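Local coordinates for nitrogen regulatory PII-like protein (Bacillus subtilis subsp. subtilis, PDB 4R25), which is a PII-family regulator of nitrogen metabolism, required for full induction of the nrgAB operon when ammonium is limiting, at residues V27-S33 with R60-I65. Residues are numbered along the deposited sequence; the frame is centred on the assembly and turned at random.
With ZN (zinc ion), chain E.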
ATOM      1  N   VAL A  27      14.372  -0.285  14.532  1.00 43.93           N
ATOM      2  CA  VAL A  27      13.964   0.203  13.216  1.00 32.21           C
ATOM      3  C   VAL A  27      14.870   1.330  12.728  1.00 51.30           C
ATOM      4  O   VAL A  27      15.082   2.315  13.439  1.00 49.82           O
ATOM      5  CB  VAL A  27      12.517   0.707  13.196  1.00 45.23           C
ATOM      6  CG1 VAL A  27      12.166   1.192  11.803  1.00 44.20           C
ATOM      7  CG2 VAL A  27      11.563  -0.388  13.652  1.00 37.17           C
ATOM      8  N   THR A  28      15.394   1.186  11.512  1.00 38.36           N
ATOM      9  CA  THR A  28      16.301   2.186  10.948  1.00 41.08           C
ATOM     10  C   THR A  28      15.717   2.970   9.768  1.00 38.84           C
ATOM     11  O   THR A  28      16.312   3.941   9.310  1.00 45.24           O
ATOM     12  CB  THR A  28      17.640   1.561  10.530  1.00 43.01           C
ATOM     13  OG1 THR A  28      17.443   0.717   9.391  1.00 50.49           O
ATOM     14  CG2 THR A  28      18.215   0.733  11.667  1.00 47.09           C
ATOM     15  N   SER A  29      14.557   2.552   9.269  1.00 40.16           N
ATOM     16  CA  SER A  29      13.844   3.341   8.260  1.00 43.80           C
ATOM     17  C   SER A  29      12.352   2.993   8.151  1.00 43.56           C
ATOM     18  O   SER A  29      11.915   1.897   8.507  1.00 36.62           O
ATOM     19  CB  SER A  29      14.524   3.247   6.885  1.00 53.22           C
ATOM     20  OG  SER A  29      14.319   1.987   6.272  1.00 44.72           O
ATOM     21  N   LEU A  30      11.578   3.947   7.656  1.00 35.18           N
ATOM     22  CA  LEU A  30      10.158   3.740   7.449  1.00 38.44           C
ATOM     23  C   LEU A  30       9.640   4.750   6.426  1.00 43.05           C
ATOM     24  O   LEU A  30      10.305   5.741   6.134  1.00 41.19           O
ATOM     25  CB  LEU A  30       9.415   3.864   8.781  1.00 33.01           C
ATOM     26  CG  LEU A  30       9.567   5.195   9.516  1.00 41.02           C
ATOM     27  CD1 LEU A  30       8.647   6.242   8.922  1.00 33.88           C
ATOM     28  CD2 LEU A  30       9.314   5.044  11.012  1.00 36.77           C
ATOM     29  N   THR A  31       8.459   4.495   5.873  1.00 40.34           N
ATOM     30  CA  THR A  31       7.842   5.450   4.956  1.00 30.73           C
ATOM     31  C   THR A  31       6.518   5.946   5.518  1.00 35.81           C
ATOM     32  O   THR A  31       5.869   5.264   6.304  1.00 39.39           O
ATOM     33  CB  THR A  31       7.601   4.835   3.574  1.00 35.15           C
ATOM     34  OG1 THR A  31       6.876   3.611   3.722  1.00 57.67           O
ATOM     35  CG2 THR A  31       8.929   4.550   2.873  1.00 43.03           C
ATOM     36  N   PHE A  32       6.117   7.143   5.126  1.00 29.94           N
ATOM     37  CA  PHE A  32       4.840   7.650   5.576  1.00 28.74           C
ATOM     38  C   PHE A  32       4.211   8.572   4.544  1.00 32.28           C
ATOM     39  O   PHE A  32       4.874   9.042   3.622  1.00 34.26           O
ATOM     40  CB  PHE A  32       4.957   8.325   6.955  1.00 27.43           C
ATOM     41  CG  PHE A  32       5.833   9.536   6.972  1.00 33.28           C
ATOM     42  CD1 PHE A  32       5.287  10.804   6.858  1.00 44.91           C
ATOM     43  CD2 PHE A  32       7.211   9.413   7.122  1.00 38.85           C
ATOM     44  CE1 PHE A  32       6.100  11.933   6.879  1.00 53.91           C
ATOM     45  CE2 PHE A  32       8.027  10.533   7.140  1.00 41.44           C
ATOM     46  CZ  PHE A  32       7.473  11.794   7.021  1.00 45.33           C
ATOM     47  N   SER A  33       2.915   8.801   4.695  1.00 31.98           N
ATOM     48  CA  SER A  33       2.198   9.693   3.801  1.00 40.49           C
ATOM     49  C   SER A  33       0.851  10.046   4.399  1.00 42.83           C
ATOM     50  O   SER A  33       0.351   9.352   5.281  1.00 45.01           O
ATOM     51  CB  SER A  33       2.004   9.048   2.430  1.00 33.42           C
ATOM     52  OG  SER A  33       1.243   7.861   2.532  1.00 49.03           O
ATOM     53  N   ARG A  60      -5.542  11.168   7.952  1.00 47.11           N
ATOM     54  CA  ARG A  60      -4.843  10.012   8.467  1.00 44.02           C
ATOM     55  C   ARG A  60      -3.383  10.015   8.030  1.00 53.83           C
ATOM     56  O   ARG A  60      -3.033  10.514   6.957  1.00 39.77           O
ATOM     57  CB  ARG A  60      -5.544   8.727   8.023  1.00 46.59           C
ATOM     58  CG  ARG A  60      -6.992   8.590   8.507  1.00 59.29           C
ATOM     59  CD  ARG A  60      -7.096   8.046   9.929  1.00 45.43           C
ATOM     60  NE  ARG A  60      -6.947   9.082  10.944  1.00 66.09           N
ATOM     61  CZ  ARG A  60      -7.526   9.039  12.140  1.00 73.72           C
ATOM     62  NH1 ARG A  60      -8.299   8.013  12.461  1.00 82.47           N
ATOM     63  NH2 ARG A  60      -7.344  10.026  13.008  1.00 66.91           N
ATOM     64  N   LEU A  61      -2.537   9.465   8.886  1.00 44.80           N
ATOM     65  CA  LEU A  61      -1.131   9.303   8.588  1.00 41.63           C
ATOM     66  C   LEU A  61      -0.882   7.823   8.362  1.00 42.45           C
ATOM     67  O   LEU A  61      -1.179   7.005   9.226  1.00 40.49           O
ATOM     68  CB  LEU A  61      -0.296   9.805   9.763  1.00 45.66           C
ATOM     69  CG  LEU A  61       1.210   9.558   9.727  1.00 56.17           C
ATOM     70  CD1 LEU A  61       1.875  10.312   8.576  1.00 33.08           C
ATOM     71  CD2 LEU A  61       1.816   9.948  11.064  1.00 48.10           C
ATOM     72  N   LYS A  62      -0.351   7.469   7.199  1.00 34.18           N
ATOM     73  CA  LYS A  62      -0.048   6.069   6.927  1.00 31.17           C
ATOM     74  C   LYS A  62       1.455   5.862   7.088  1.00 31.77           C
ATOM     75  O   LYS A  62       2.252   6.545   6.426  1.00 40.75           O
ATOM     76  CB  LYS A  62      -0.485   5.699   5.514  1.00 41.73           C
ATOM     77  CG  LYS A  62      -0.518   4.202   5.206  1.00 45.57           C
ATOM     78  CD  LYS A  62      -0.917   4.006   3.743  1.00 38.15           C
ATOM     79  CE  LYS A  62      -1.184   2.555   3.411  1.00 62.15           C
ATOM     80  NZ  LYS A  62      -1.610   2.448   1.980  1.00 66.92           N
ATOM     81  N   ILE A  63       1.834   4.951   7.981  1.00 37.57           N
ATOM     82  CA  ILE A  63       3.232   4.663   8.250  1.00 26.86           C
ATOM     83  C   ILE A  63       3.546   3.213   7.923  1.00 29.05           C
ATOM     84  O   ILE A  63       2.924   2.296   8.448  1.00 39.83           O
ATOM     85  CB  ILE A  63       3.561   4.885   9.728  1.00 44.09           C
ATOM     86  CG1 ILE A  63       3.328   6.350  10.120  1.00 42.98           C
ATOM     87  CG2 ILE A  63       4.989   4.439  10.022  1.00 30.31           C
ATOM     88  CD1 ILE A  63       3.230   6.583  11.587  1.00 36.74           C
ATOM     89  N   GLU A  64       4.547   3.009   7.080  1.00 39.94           N
ATOM     90  CA  GLU A  64       4.964   1.664   6.714  1.00 39.05           C
ATOM     91  C   GLU A  64       6.374   1.302   7.213  1.00 47.39           C
ATOM     92  O   GLU A  64       7.338   2.047   7.043  1.00 37.25           O
ATOM     93  CB  GLU A  64       4.845   1.475   5.209  1.00 33.51           C
ATOM     94  CG  GLU A  64       3.409   1.565   4.720  1.00 47.19           C
ATOM     95  CD  GLU A  64       3.282   1.359   3.222  1.00 69.53           C
ATOM     96  OE1 GLU A  64       4.266   1.598   2.488  1.00 72.83           O
ATOM     97  OE2 GLU A  64       2.194   0.948   2.780  1.00 73.00           O
ATOM     98  N   ILE A  65       6.466   0.142   7.842  1.00 29.56           N
ATOM     99  CA  ILE A  65       7.703  -0.347   8.395  1.00 32.73           C
ATOM    100  C   ILE A  65       7.866  -1.783   7.934  1.00 36.75           C
ATOM    101  O   ILE A  65       6.944  -2.583   8.053  1.00 41.31           O
ATOM    102  CB  ILE A  65       7.660  -0.298   9.929  1.00 38.49           C
ATOM    103  CG1 ILE A  65       7.133   1.061  10.387  1.00 42.81           C
ATOM    104  CG2 ILE A  65       9.031  -0.571  10.518  1.00 39.30           C
ATOM    105  CD1 ILE A  65       6.595   1.065  11.796  1.00 50.52           C
TER
HETATM  106 ZN    ZN E 204       0.669  -0.367   1.600  1.00114.89          ZN
HETATM  107  O   HOH W   1      -0.034   1.346  -0.186  0.33 39.85           O
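Thr31 O takes the N-H of Glu64 at 2.7 Å in a nearly straight bond (170°), the donor tilted somewhat out of the carbonyl plane, and CA of Ile63 adds a C-H...O contact to the same oxygen. Thr31 N returns the bond to Glu64 O, and two residues further on, Ser33 and Lys62 exchange a second pair, Lys62 N to Ser33 O at 2.8 Å. Between these two hydrogen-bonded pairs sits the non-hydrogen-bonded pair of Phe32 and Ile63. On the face of Thr31, Ser33, Lys62 and Glu64, OG1 of Thr31 stands between its own N and carbonyl carbon (chi1 53°) and lies against CB of Glu64 at 3.3 Å. Beyond CG the glutamate runs extended, and OE2 binds a zinc ion at 2.3 Å, where NZ of Lys5 is a further ligand. Its OE1 forms a salt bridge with Lys62 of the second subunit, while the extended Lys62 reaches Glu64 of the third subunit and donates to a zinc-bound water. The Glu64-Lys62 bridges therefore run on from subunit to subunit round the trimer, and each carboxylate, shared with zinc, is probably partly neutralised by the lysine it meets. The other face is apolar: CG2 of Ile65 meets CG1 of Val27 at 3.8 Å, the two side chains crossing at about a right angle, and CD1 of Leu61 approaches CD1 of Phe32 obliquely at 3.9 Å. Helix 15-25 covers this side, Phe15 meeting the Phe32 ring edge-to-face. The strand 29-44 also pairs through Ser29 to Phe32 with a strand of the second subunit, carrying the sheet across the interface. Antiparallel strands with helices on one face and a trimer centre on the other are characteristic of the ferredoxin-like PII fold.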